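Long-range contacts in carbonic anhydrase (Coccomyxa sp. PA, PDB 3UCJ), which probably catalyses the reversible hydration of carbon dioxide to hydrogencarbonate with one zinc ion per subunit, as a beta-class carbonic anhydrase: residues Val52-Leu57 with Val65-Asn70; Lys96-Cys101 with Gln179-His184; Gly102-Gly107 with Val187-Thr192; Gln161-Cys166 with Leu212-Lys217. One frame throughout, in Å; residues are numbered along the deposited sequence.

Interaction 1: residues Val52-Leu57 with Val65-Asn70; sequences VSPAQL and VFVQRN
R69 leaves strand 65-70 with CG anti to its carbonyl carbon (chi1 -83°), runs straight through chi2 and then bends at chi3 (69°), which lays the guanidinium flat beneath the carbonyl of V52. V52 O sits over the centre of that group, 3.0 Å from R69 CZ. Because the oxygen is above the plane, neither terminal nitrogen can aim an N-H at it; the contact is a carbonyl resting on a cationic face, probably electrostatic. The N-H groups are used elsewhere: NE bonds to the backbone O of C47, a zinc ligand at the C-terminal end of strand 42-47, and NH2 weakly to that of A48 just past it, so the arginine ties the two strands together.

Further along, P54 meets V67 tip to tip, P54 CG lying 3.8 Å from V67 CG2; V67 has CG1 anti to the backbone N (chi1 173°), which turns CG2 to the proline. At the far end A55 CB touches V65 CG1 loosely, at 4.4 Å.

The chain from V52 into the short helix 54-57 thus runs roughly opposite to strand 65-70 and packs on one side of it, within the beta-alpha-beta unit these elements form with strand 42-47. Y44 of strand 42-47 joins V52, P54 and V65 on this side, whereas F66 and Q68 pack against helix 80-92, and V67 forms backbone hydrogen bonds to the second subunit.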
loop_
_atom_site.group_PDB
_atom_site.type_symbol
_atom_site.label_atom_id
_atom_site.label_comp_id
_atom_site.label_asym_id
_atom_site.label_seq_id
_atom_site.Cartn_x
_atom_site.Cartn_y
_atom_site.Cartn_z
ATOM N N VAL A 52 -0.012 9.808 23.733
ATOM C CA VAL A 52 -1.411 10.049 23.367
ATOM C C VAL A 52 -2.230 8.727 23.341
ATOM O O VAL A 52 -2.408 8.106 22.251
ATOM C CB VAL A 52 -1.543 10.735 21.970
ATOM C CG1 VAL A 52 -2.978 11.272 21.742
ATOM C CG2 VAL A 52 -0.446 11.872 21.799
ATOM N N SER A 53 -2.781 8.355 24.509
ATOM C CA SER A 53 -3.514 7.073 24.617
ATOM C C SER A 53 -5.044 7.296 24.718
ATOM O O SER A 53 -5.518 7.821 25.744
ATOM C CB SER A 53 -3.003 6.331 25.834
ATOM O OG SER A 53 -3.848 5.230 26.074
ATOM N N PRO A 54 -5.811 6.909 23.684
ATOM C CA PRO A 54 -7.183 7.372 23.627
ATOM C C PRO A 54 -8.029 6.822 24.808
ATOM O O PRO A 54 -8.840 7.583 25.407
ATOM C CB PRO A 54 -7.698 6.820 22.287
ATOM C CG PRO A 54 -6.675 5.919 21.795
ATOM C CD PRO A 54 -5.375 6.353 22.387
ATOM N N ALA A 55 -7.839 5.546 25.171
ATOM C CA ALA A 55 -8.712 5.034 26.259
ATOM C C ALA A 55 -8.392 5.679 27.619
ATOM O O ALA A 55 -9.310 6.072 28.343
ATOM C CB ALA A 55 -8.738 3.481 26.332
ATOM N N GLN A 56 -7.121 5.807 27.949
ATOM C CA GLN A 56 -6.687 6.605 29.116
ATOM C C GLN A 56 -7.247 8.021 29.060
ATOM O O GLN A 56 -8.007 8.434 29.972
ATOM C CB GLN A 56 -5.152 6.682 29.245
ATOM C CG GLN A 56 -4.511 5.310 29.296
ATOM C CD GLN A 56 -3.234 5.306 30.102
ATOM O OE1 GLN A 56 -2.338 6.185 29.932
ATOM N NE2 GLN A 56 -3.136 4.335 31.024
ATOM N N LEU A 57 -6.965 8.767 27.985
ATOM C CA LEU A 57 -7.315 10.196 28.040
ATOM C C LEU A 57 -8.809 10.473 28.065
ATOM O O LEU A 57 -9.249 11.550 28.529
ATOM C CB LEU A 57 -6.621 11.012 26.945
ATOM C CG LEU A 57 -7.115 10.828 25.519
ATOM C CD1 LEU A 57 -8.070 11.907 25.237
ATOM C CD2 LEU A 57 -5.880 10.891 24.560
ATOM N N VAL A 65 -13.826 1.962 22.730
ATOM C CA VAL A 65 -13.239 2.646 21.605
ATOM C C VAL A 65 -12.265 1.767 20.823
ATOM O O VAL A 65 -11.294 1.309 21.349
ATOM C CB VAL A 65 -12.628 3.998 22.030
ATOM C CG1 VAL A 65 -11.561 3.793 23.006
ATOM C CG2 VAL A 65 -12.105 4.756 20.851
ATOM N N PHE A 66 -12.610 1.554 19.569
ATOM C CA PHE A 66 -11.823 0.841 18.591
ATOM C C PHE A 66 -10.783 1.836 18.079
ATOM O O PHE A 66 -11.106 2.952 17.841
ATOM C CB PHE A 66 -12.738 0.428 17.467
ATOM C CG PHE A 66 -12.246 -0.704 16.624
ATOM C CD1 PHE A 66 -12.665 -1.985 16.852
ATOM C CD2 PHE A 66 -11.448 -0.474 15.554
ATOM C CE1 PHE A 66 -12.282 -2.992 16.063
ATOM C CE2 PHE A 66 -11.051 -1.484 14.769
ATOM C CZ PHE A 66 -11.466 -2.750 15.010
ATOM N N VAL A 67 -9.547 1.399 17.897
ATOM C CA VAL A 67 -8.450 2.308 17.646
ATOM C C VAL A 67 -7.537 2.003 16.449
ATOM O O VAL A 67 -7.060 0.931 16.317
ATOM C CB VAL A 67 -7.583 2.423 18.888
ATOM C CG1 VAL A 67 -6.373 3.219 18.605
ATOM C CG2 VAL A 67 -8.368 3.019 20.028
ATOM N N GLN A 68 -7.347 2.995 15.599
ATOM C CA GLN A 68 -6.276 3.040 14.628
ATOM C C GLN A 68 -5.273 4.112 15.051
ATOM O O GLN A 68 -5.656 5.204 15.308
ATOM C CB GLN A 68 -6.815 3.342 13.243
ATOM C CG GLN A 68 -5.883 4.056 12.310
ATOM C CD GLN A 68 -4.891 3.165 11.596
ATOM O OE1 GLN A 68 -4.072 3.636 10.873
ATOM N NE2 GLN A 68 -5.001 1.899 11.783
ATOM N N ARG A 69 -3.993 3.778 15.103
ATOM C CA ARG A 69 -3.027 4.833 15.451
ATOM C C ARG A 69 -1.855 4.635 14.490
ATOM O O ARG A 69 -1.421 3.523 14.282
ATOM C CB ARG A 69 -2.523 4.640 16.901
ATOM C CG ARG A 69 -3.554 5.267 17.904
ATOM C CD ARG A 69 -3.062 4.925 19.312
ATOM N NE ARG A 69 -1.808 5.640 19.689
ATOM C CZ ARG A 69 -1.285 5.613 20.902
ATOM N NH1 ARG A 69 -1.838 4.887 21.906
ATOM N NH2 ARG A 69 -0.174 6.248 21.105
ATOM N N ASN A 70 -1.499 5.731 13.829
ATOM C CA ASN A 70 -0.345 5.672 12.883
ATOM C C ASN A 70 0.417 6.988 12.995
ATOM O O ASN A 70 -0.043 7.931 13.657
ATOM C CB ASN A 70 -0.885 5.426 11.428
ATOM C CG ASN A 70 -1.747 6.595 10.908
ATOM O OD1 ASN A 70 -1.315 7.759 10.801
ATOM N ND2 ASN A 70 -2.977 6.274 10.506
#

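Interaction 2: residues Lys96-Cys101 with Gln179-His184; sequences KHILVC and QPLSVH
Strands 97-101 and 182-184 run parallel, 16° apart with axes 4.7 Å from each other, and are laced by four backbone bonds: S182 N to K96 O, I98 N to S182 O, H184 N to I98 O and V100 N to H184 O, the last two arriving nearly along the C=O axis.

On the face carrying H97, L99, S182 and H184, the serine hydroxyl is held between two imidazoles. S182 OG takes the crowded position between its own backbone N and carbonyl carbon (chi1 67°), which puts it at the edge of the H97 ring, in plane with it and 2.8 Å from H97 ND1; it also lies 2.7 Å from H184 NE2. S182 OG is hydrogen-bonded to both rings, either partner being the possible donor in each bond, which probably helps to set the rotation of both. The rings stand obliquely, planes at 74°. K96 CB lies over one face of H97, and L99 CD2 crosses obliquely to within 4.0 Å of H184 CB. Residues T6, A7 and L9 of the second subunit pack on this face.

On the other face the side chains that meet across the strands are aliphatic. I98 CD1 crosses L181 CD1 at 3.9 Å, while V100 and V183 lie side by side, V100 CG2 being 4.2 Å from V183 CG1; helices 146-167 and 169-176 cover them. K96 NZ forms a salt bridge with E41, next to strand 42-47.

This parallel pair of inner strands, with helices of the chain on one face and the second subunit on the other, belongs to the central sheet of the alpha/beta fold of beta-class carbonic anhydrases.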
loop_
_atom_site.group_PDB
_atom_site.type_symbol
_atom_site.label_atom_id
_atom_site.label_comp_id
_atom_site.label_asym_id
_atom_site.label_seq_id
_atom_site.Cartn_x
_atom_site.Cartn_y
_atom_site.Cartn_z
ATOM N N LYS A 96 -21.066 4.591 16.098
ATOM C CA LYS A 96 -21.806 5.836 15.875
ATOM C C LYS A 96 -20.972 7.083 15.645
ATOM O O LYS A 96 -21.471 8.019 15.002
ATOM C CB LYS A 96 -22.686 6.099 17.136
ATOM C CG LYS A 96 -23.758 4.959 17.316
ATOM C CD LYS A 96 -24.736 5.340 18.477
ATOM C CE LYS A 96 -25.732 4.222 18.657
ATOM N NZ LYS A 96 -26.219 4.373 20.055
ATOM N N HIS A 97 -19.748 7.102 16.172
ATOM C CA HIS A 97 -18.935 8.324 16.181
ATOM C C HIS A 97 -17.456 7.973 15.780
ATOM O O HIS A 97 -16.868 7.053 16.360
ATOM C CB HIS A 97 -18.875 8.924 17.580
ATOM C CG HIS A 97 -20.205 8.986 18.281
ATOM N ND1 HIS A 97 -21.285 9.691 17.759
ATOM C CD2 HIS A 97 -20.645 8.402 19.438
ATOM C CE1 HIS A 97 -22.323 9.562 18.588
ATOM N NE2 HIS A 97 -21.961 8.806 19.621
ATOM N N ILE A 98 -16.861 8.829 14.967
ATOM C CA ILE A 98 -15.418 8.593 14.585
ATOM C C ILE A 98 -14.688 9.871 15.075
ATOM O O ILE A 98 -15.074 10.971 14.699
ATOM C CB ILE A 98 -15.311 8.500 13.099
ATOM C CG1 ILE A 98 -16.005 7.249 12.535
ATOM C CG2 ILE A 98 -13.773 8.445 12.769
ATOM C CD1 ILE A 98 -16.244 7.289 11.050
ATOM N N LEU A 99 -13.708 9.698 15.934
ATOM C CA LEU A 99 -12.944 10.783 16.485
ATOM C C LEU A 99 -11.629 10.817 15.672
ATOM O O LEU A 99 -10.929 9.805 15.639
ATOM C CB LEU A 99 -12.608 10.426 17.905
ATOM C CG LEU A 99 -13.768 10.117 18.908
ATOM C CD1 LEU A 99 -13.226 9.627 20.243
ATOM C CD2 LEU A 99 -14.613 11.423 18.988
ATOM N N VAL A 100 -11.332 11.944 15.013
ATOM C CA VAL A 100 -10.074 12.087 14.293
ATOM C C VAL A 100 -9.302 13.020 15.142
ATOM O O VAL A 100 -9.628 14.217 15.198
ATOM C CB VAL A 100 -10.357 12.694 12.896
ATOM C CG1 VAL A 100 -8.988 12.964 12.049
ATOM C CG2 VAL A 100 -11.308 11.790 12.125
ATOM N N CYS A 101 -8.261 12.498 15.724
ATOM C CA CYS A 101 -7.549 13.244 16.737
ATOM C C CYS A 101 -6.141 13.565 16.320
ATOM O O CYS A 101 -5.343 12.638 16.177
ATOM C CB CYS A 101 -7.525 12.416 18.031
ATOM S SG CYS A 101 -6.885 13.420 19.430
ATOM N N GLN A 179 -27.313 5.274 7.666
ATOM C CA GLN A 179 -26.783 4.887 8.930
ATOM C C GLN A 179 -26.247 6.096 9.639
ATOM O O GLN A 179 -25.566 6.921 9.014
ATOM C CB GLN A 179 -25.663 3.853 8.698
ATOM C CG GLN A 179 -25.029 3.352 9.939
ATOM C CD GLN A 179 -23.943 2.324 9.562
ATOM O OE1 GLN A 179 -24.056 1.609 8.573
ATOM N NE2 GLN A 179 -22.934 2.278 10.353
ATOM N N PRO A 180 -26.608 6.253 10.935
ATOM C CA PRO A 180 -26.183 7.385 11.707
ATOM C C PRO A 180 -24.683 7.239 12.010
ATOM O O PRO A 180 -24.220 6.232 12.590
ATOM C CB PRO A 180 -26.942 7.285 13.028
ATOM C CG PRO A 180 -27.955 6.164 12.868
ATOM C CD PRO A 180 -27.487 5.323 11.713
ATOM N N LEU A 181 -23.960 8.285 11.678
ATOM C CA LEU A 181 -22.474 8.227 11.823
ATOM C C LEU A 181 -22.034 9.662 11.920
ATOM O O LEU A 181 -22.267 10.408 11.025
ATOM C CB LEU A 181 -21.922 7.512 10.568
ATOM C CG LEU A 181 -20.381 7.174 10.665
ATOM C CD1 LEU A 181 -19.991 6.418 11.915
ATOM C CD2 LEU A 181 -20.131 6.410 9.372
ATOM N N SER A 182 -21.365 10.031 12.988
ATOM C CA SER A 182 -20.786 11.344 13.092
ATOM C C SER A 182 -19.209 11.315 13.067
ATOM O O SER A 182 -18.619 10.336 13.482
ATOM C CB SER A 182 -21.235 11.987 14.393
ATOM O OG SER A 182 -20.735 11.354 15.548
ATOM N N VAL A 183 -18.608 12.438 12.681
ATOM C CA VAL A 183 -17.113 12.549 12.504
ATOM C C VAL A 183 -16.730 13.839 13.221
ATOM O O VAL A 183 -17.454 14.865 13.121
ATOM C CB VAL A 183 -16.780 12.590 11.031
ATOM C CG1 VAL A 183 -15.195 12.633 10.832
ATOM C CG2 VAL A 183 -17.388 11.350 10.286
ATOM N N HIS A 184 -15.716 13.733 14.066
ATOM C CA HIS A 184 -15.229 14.788 14.958
ATOM C C HIS A 184 -13.784 15.131 14.782
ATOM O O HIS A 184 -12.917 14.217 14.879
ATOM C CB HIS A 184 -15.450 14.328 16.382
ATOM C CG HIS A 184 -16.860 13.849 16.618
ATOM N ND1 HIS A 184 -17.862 14.681 17.087
ATOM C CD2 HIS A 184 -17.454 12.659 16.335
ATOM C CE1 HIS A 184 -18.995 14.004 17.160
ATOM N NE2 HIS A 184 -18.785 12.781 16.695
#

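Interaction 3: residues Gly102-Gly107 with Val187-Thr192; sequences GHYNCG and VYTPGT. With ZN (zinc ion), chain C; AZM (5-acetamido-1,3,4-thiadiazole-2-sulfonamide), chain D.
A zinc ligand grows out of the last rung of a parallel strand pair: H103 pairs with Y188 across the sheet, yet its imidazole turns away to the metal. Y188 N bonds to G102 O, and Y104 N returns a bond to Y188 O, arriving nearly along the C=O axis. H103 CG occupies the crowded position between its backbone N and carbonyl carbon (chi1 69°), swinging NE2 to 2.1 Å from ZN. The opposite ring nitrogen, ND1, bonds to Y104 O at 2.9 Å, although that oxygen is tilted from the ring plane. P190 CD packs on the same carbonyl, 3.2 Å from Y104 O.

V187 CG2 is set over one face of the Y104 ring, a CH-pi contact 3.9 Å from its centroid, while T189 OG1 lies in plane at the edge, 3.2 Å from Y104 CD1. The phenol's OH bonds to E155 and K196.

C106 SG, anti to its backbone N, binds ZN at 2.4 Å; C47 and the sulfonamide nitrogen of acetazolamide, AZM N1 at 1.9 Å, complete the four ligands. The inhibitor nitrogen thus occupies the fourth position on the zinc, where water or hydroxide would probably bind in catalysis; the ND1 bond to Y104 O probably helps to orient the histidine and may make NE2 a slightly stronger donor to the metal.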
loop_
_atom_site.group_PDB
_atom_site.type_symbol
_atom_site.label_atom_id
_atom_site.label_comp_id
_atom_site.label_asym_id
_atom_site.label_seq_id
_atom_site.Cartn_x
_atom_site.Cartn_y
_atom_site.Cartn_z
ATOM N N GLY A 102 -5.796 14.847 16.152
ATOM C CA GLY A 102 -4.353 15.151 16.061
ATOM C C GLY A 102 -3.819 15.566 17.432
ATOM O O GLY A 102 -4.576 15.595 18.418
ATOM N N HIS A 103 -2.548 15.936 17.503
ATOM C CA HIS A 103 -2.028 16.423 18.798
ATOM C C HIS A 103 -0.922 17.489 18.589
ATOM O O HIS A 103 -0.083 17.404 17.664
ATOM C CB HIS A 103 -1.482 15.278 19.650
ATOM C CG HIS A 103 -0.234 14.667 19.102
ATOM N ND1 HIS A 103 1.038 14.958 19.563
ATOM C CD2 HIS A 103 -0.067 13.760 18.102
ATOM C CE1 HIS A 103 1.926 14.225 18.896
ATOM N NE2 HIS A 103 1.278 13.491 18.011
ATOM N N TYR A 104 -0.851 18.498 19.499
ATOM C CA TYR A 104 0.265 19.475 19.424
ATOM C C TYR A 104 1.553 18.792 19.729
ATOM O O TYR A 104 1.576 17.730 20.361
ATOM C CB TYR A 104 -0.017 20.653 20.418
ATOM C CG TYR A 104 -1.242 21.408 19.947
ATOM C CD1 TYR A 104 -2.414 21.411 20.698
ATOM C CD2 TYR A 104 -1.246 22.068 18.696
ATOM C CE1 TYR A 104 -3.510 22.127 20.300
ATOM C CE2 TYR A 104 -2.356 22.774 18.269
ATOM C CZ TYR A 104 -3.499 22.772 19.078
ATOM O OH TYR A 104 -4.582 23.440 18.682
ATOM N N ASN A 105 2.665 19.351 19.237
ATOM C CA ASN A 105 3.971 18.756 19.433
ATOM C C ASN A 105 4.138 17.409 18.644
ATOM O O ASN A 105 4.919 16.535 19.011
ATOM C CB ASN A 105 4.389 18.604 20.947
ATOM C CG ASN A 105 5.896 18.514 21.126
ATOM O OD1 ASN A 105 6.451 17.483 21.547
ATOM N ND2 ASN A 105 6.599 19.660 20.885
ATOM N N CYS A 106 3.407 17.298 17.534
ATOM C CA CYS A 106 3.404 16.078 16.695
ATOM C C CYS A 106 4.578 16.214 15.763
ATOM O O CYS A 106 4.540 17.033 14.855
ATOM C CB CYS A 106 2.091 16.033 15.899
ATOM S SG CYS A 106 2.134 14.514 14.764
ATOM N N GLY A 107 5.602 15.448 16.039
ATOM C CA GLY A 107 6.760 15.384 15.226
ATOM C C GLY A 107 6.507 14.990 13.789
ATOM O O GLY A 107 7.307 15.374 12.911
ATOM N N VAL A 187 -8.211 17.727 18.914
ATOM C CA VAL A 187 -6.759 17.841 19.035
ATOM C C VAL A 187 -6.366 17.703 20.530
ATOM O O VAL A 187 -7.133 18.144 21.411
ATOM C CB VAL A 187 -6.259 19.176 18.406
ATOM C CG1 VAL A 187 -6.837 20.403 19.194
ATOM C CG2 VAL A 187 -4.773 19.174 18.389
ATOM N N TYR A 188 -5.273 17.026 20.830
ATOM C CA TYR A 188 -4.826 16.817 22.180
ATOM C C TYR A 188 -3.512 17.550 22.467
ATOM O O TYR A 188 -2.631 17.598 21.611
ATOM C CB TYR A 188 -4.619 15.324 22.348
ATOM C CG TYR A 188 -4.060 14.838 23.625
ATOM C CD1 TYR A 188 -4.873 14.725 24.764
ATOM C CD2 TYR A 188 -2.732 14.462 23.725
ATOM C CE1 TYR A 188 -4.409 14.235 25.924
ATOM C CE2 TYR A 188 -2.239 13.962 24.907
ATOM C CZ TYR A 188 -3.109 13.868 26.016
ATOM O OH TYR A 188 -2.666 13.372 27.177
ATOM N N THR A 189 -3.344 18.013 23.702
ATOM C CA THR A 189 -2.066 18.671 24.124
ATOM C C THR A 189 -1.286 17.772 25.068
ATOM O O THR A 189 -1.732 17.539 26.191
ATOM C CB THR A 189 -2.332 20.049 24.762
ATOM O OG1 THR A 189 -3.074 20.820 23.818
ATOM C CG2 THR A 189 -0.996 20.742 25.077
ATOM N N PRO A 190 -0.168 17.159 24.603
ATOM C CA PRO A 190 0.473 16.200 25.451
ATOM C C PRO A 190 0.832 16.835 26.804
ATOM O O PRO A 190 0.784 16.143 27.831
ATOM C CB PRO A 190 1.769 15.848 24.682
ATOM C CG PRO A 190 1.353 15.993 23.247
ATOM C CD PRO A 190 0.385 17.141 23.223
ATOM N N GLY A 191 1.223 18.118 26.796
ATOM C CA GLY A 191 1.784 18.734 27.996
ATOM C C GLY A 191 0.743 19.151 29.023
ATOM O O GLY A 191 1.130 19.549 30.121
ATOM N N THR A 192 -0.543 19.065 28.675
ATOM C CA THR A 192 -1.652 19.311 29.609
ATOM C C THR A 192 -2.678 18.158 29.733
ATOM O O THR A 192 -3.550 18.167 30.628
ATOM C CB THR A 192 -2.440 20.561 29.207
ATOM O OG1 THR A 192 -3.183 20.306 27.990
ATOM C CG2 THR A 192 -1.471 21.807 29.054
HETATM ZN ZN ZN C . 2.238 12.686 16.341
HETATM C C1 AZM D . 6.514 11.739 15.500
HETATM C C2 AZM D . 8.312 12.136 13.937
HETATM C C3 AZM D . 9.076 11.845 11.695
HETATM C C4 AZM D . 10.277 11.770 10.771
HETATM N N1 AZM D . 4.116 12.396 16.730
HETATM N N2 AZM D . 8.464 12.803 15.130
HETATM N N3 AZM D . 7.368 12.559 16.113
HETATM N N4 AZM D . 9.236 12.418 12.890
HETATM O O1 AZM D . 5.336 10.296 17.331
HETATM O O2 AZM D . 4.345 10.647 15.162
HETATM O O3 AZM D . 7.949 11.375 11.387
HETATM S S1 AZM D . 5.082 11.205 16.344
HETATM S S2 AZM D . 6.926 11.151 13.873
#

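Interaction 4: residues Gln161-Cys166 with Leu212-Lys217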
loop_
_atom_site.group_PDB
_atom_site.type_symbol
_atom_site.label_atom_id
_atom_site.label_comp_id
_atom_site.label_asym_id
_atom_site.label_seq_id
_atom_site.Cartn_x
_atom_site.Cartn_y
_atom_site.Cartn_z
ATOM N N GLN A 161 -7.859 15.483 7.611
ATOM C CA GLN A 161 -8.095 14.051 7.861
ATOM C C GLN A 161 -9.581 13.881 8.181
ATOM O O GLN A 161 -10.186 12.873 7.795
ATOM C CB GLN A 161 -7.177 13.439 8.945
ATOM C CG GLN A 161 -5.667 13.618 8.620
ATOM C CD GLN A 161 -5.276 13.266 7.148
ATOM O OE1 GLN A 161 -5.807 12.287 6.562
ATOM N NE2 GLN A 161 -4.337 14.105 6.523
ATOM N N VAL A 162 -10.195 14.897 8.769
ATOM C CA VAL A 162 -11.676 14.841 8.914
ATOM C C VAL A 162 -12.338 14.815 7.595
ATOM O O VAL A 162 -13.292 13.985 7.359
ATOM C CB VAL A 162 -12.225 16.023 9.799
ATOM C CG1 VAL A 162 -13.765 16.171 9.622
ATOM C CG2 VAL A 162 -11.820 15.768 11.210
ATOM N N PHE A 163 -11.878 15.658 6.657
ATOM C CA PHE A 163 -12.460 15.611 5.312
ATOM C C PHE A 163 -12.251 14.232 4.663
ATOM O O PHE A 163 -13.179 13.634 4.015
ATOM C CB PHE A 163 -11.792 16.721 4.400
ATOM C CG PHE A 163 -12.367 16.777 3.011
ATOM C CD1 PHE A 163 -13.349 17.742 2.721
ATOM C CD2 PHE A 163 -11.903 15.951 1.978
ATOM C CE1 PHE A 163 -13.897 17.866 1.456
ATOM C CE2 PHE A 163 -12.472 16.036 0.633
ATOM C CZ PHE A 163 -13.493 16.995 0.385
ATOM N N ASN A 164 -11.039 13.694 4.839
ATOM C CA ASN A 164 -10.791 12.374 4.216
ATOM C C ASN A 164 -11.729 11.277 4.785
ATOM O O ASN A 164 -12.184 10.423 4.040
ATOM C CB ASN A 164 -9.316 11.954 4.442
ATOM C CG ASN A 164 -8.385 12.788 3.533
ATOM O OD1 ASN A 164 -8.874 13.353 2.565
ATOM N ND2 ASN A 164 -7.121 12.998 3.929
ATOM N N VAL A 165 -11.980 11.327 6.080
ATOM C CA VAL A 165 -12.880 10.323 6.707
ATOM C C VAL A 165 -14.302 10.582 6.088
ATOM O O VAL A 165 -14.968 9.633 5.596
ATOM C CB VAL A 165 -12.885 10.463 8.214
ATOM C CG1 VAL A 165 -14.131 9.691 8.912
ATOM C CG2 VAL A 165 -11.549 9.957 8.867
ATOM N N CYS A 166 -14.774 11.837 6.070
ATOM C CA CYS A 166 -16.071 12.113 5.472
ATOM C C CYS A 166 -16.212 11.732 4.001
ATOM O O CYS A 166 -17.295 11.257 3.559
ATOM C CB CYS A 166 -16.508 13.590 5.640
ATOM S SG CYS A 166 -16.638 14.038 7.358
ATOM N N LEU A 212 -16.802 22.259 7.057
ATOM C CA LEU A 212 -15.494 22.030 6.381
ATOM C C LEU A 212 -15.167 23.126 5.366
ATOM O O LEU A 212 -16.008 23.509 4.588
ATOM C CB LEU A 212 -15.488 20.630 5.686
ATOM C CG LEU A 212 -15.641 19.426 6.628
ATOM C CD1 LEU A 212 -15.706 18.132 5.792
ATOM C CD2 LEU A 212 -14.428 19.442 7.614
ATOM N N ARG A 213 -13.933 23.609 5.367
ATOM C CA ARG A 213 -13.460 24.612 4.401
ATOM C C ARG A 213 -13.546 24.065 2.993
ATOM O O ARG A 213 -14.164 24.661 2.111
ATOM C CB ARG A 213 -11.985 24.927 4.668
ATOM C CG ARG A 213 -11.649 26.074 5.659
ATOM C CD ARG A 213 -10.326 26.801 5.203
ATOM N NE ARG A 213 -10.446 27.373 3.828
ATOM C CZ ARG A 213 -10.119 28.631 3.464
ATOM N NH1 ARG A 213 -9.630 29.493 4.346
ATOM N NH2 ARG A 213 -10.281 29.041 2.207
ATOM N N ALA A 214 -12.904 22.906 2.767
ATOM C CA ALA A 214 -13.007 22.229 1.482
ATOM C C ALA A 214 -14.458 21.780 1.186
ATOM O O ALA A 214 -15.206 21.483 2.099
ATOM C CB ALA A 214 -12.039 21.032 1.424
ATOM N N ASP A 215 -14.820 21.734 -0.085
ATOM C CA ASP A 215 -16.182 21.480 -0.533
ATOM C C ASP A 215 -16.446 19.988 -0.770
ATOM O O ASP A 215 -16.152 19.429 -1.866
ATOM C CB ASP A 215 -16.420 22.294 -1.828
ATOM C CG ASP A 215 -17.894 22.291 -2.331
ATOM O OD1 ASP A 215 -18.156 23.153 -3.240
ATOM O OD2 ASP A 215 -18.750 21.447 -1.952
ATOM N N LEU A 216 -16.998 19.348 0.250
ATOM C CA LEU A 216 -17.296 17.911 0.168
ATOM C C LEU A 216 -18.340 17.618 -0.880
ATOM O O LEU A 216 -18.283 16.597 -1.590
ATOM C CB LEU A 216 -17.694 17.334 1.535
ATOM C CG LEU A 216 -17.887 15.803 1.702
ATOM C CD1 LEU A 216 -16.574 15.004 1.195
ATOM C CD2 LEU A 216 -18.271 15.394 3.125
ATOM N N LYS A 217 -19.385 18.476 -0.947
ATOM C CA LYS A 217 -20.388 18.255 -1.975
ATOM C C LYS A 217 -19.830 18.225 -3.429
ATOM O O LYS A 217 -20.186 17.319 -4.246
ATOM C CB LYS A 217 -21.585 19.298 -1.852
ATOM C CG LYS A 217 -22.600 19.116 -2.995
ATOM C CD LYS A 217 -23.851 20.040 -2.801
ATOM C CE LYS A 217 -24.751 20.050 -4.074
ATOM N NZ LYS A 217 -25.873 21.077 -3.812
#
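The F163 ring has L216 CD1 over one face, a CH-pi contact 4.2 Å from the ring centroid, and the backbone carbon of D215 at its edge, in the ring plane. L212 CD1 and A214 CB approach the same ring obliquely, A214 CB reaching to 3.7 Å from F163 CE1. With CG anti to the backbone N (chi1 -178°), F163 is swung out from helix 146-167 so that its ring end comes nearer to the chain from L212 to L216 than its root does. F163 CE1 comes as close as 3.6 Å to L216 CA, so the ring touches backbone as well as side chains.

This is helix-to-loop packing: the turn between helices 205-211 and 216-220 folds over the late part of helix 146-167, with D215 at the N-cap of the second helix, its OD2 accepting a bond from Q218 N.

Beside this, V162 CG1 meets L212 CD2 obliquely at 3.9 Å. C166 CB touches L216 CD2 at 3.6 Å, the leucine's CG being anti to its backbone N. I202 of strand 194-202 lies against V162, C166 and L212, and V183 of strand 182-189 also packs on V162 and C166.

Overall arrangement
From the N terminus, interaction 1 closes first, a short loop of seven residues joining helix 54-57 to strand 65-70, an outermost strand of the sheet within this chain. Interactions 2 and 3 follow and cross each other: strand 97-103 pairs with strand 182-189 at both ends, the two contacts lying on opposite sides of the chain's centre, and each closes a long loop made largely of helices. Interaction 4 crosses both, since 161-166 falls within those loops and 212-217 beyond them. It touches interaction 2 where V100 and V183 meet V162 and V165, so that 212-217 is tied through helix 146-167 to the sheet. Interaction 1 meets interaction 3 through V52, against H103 and Y188.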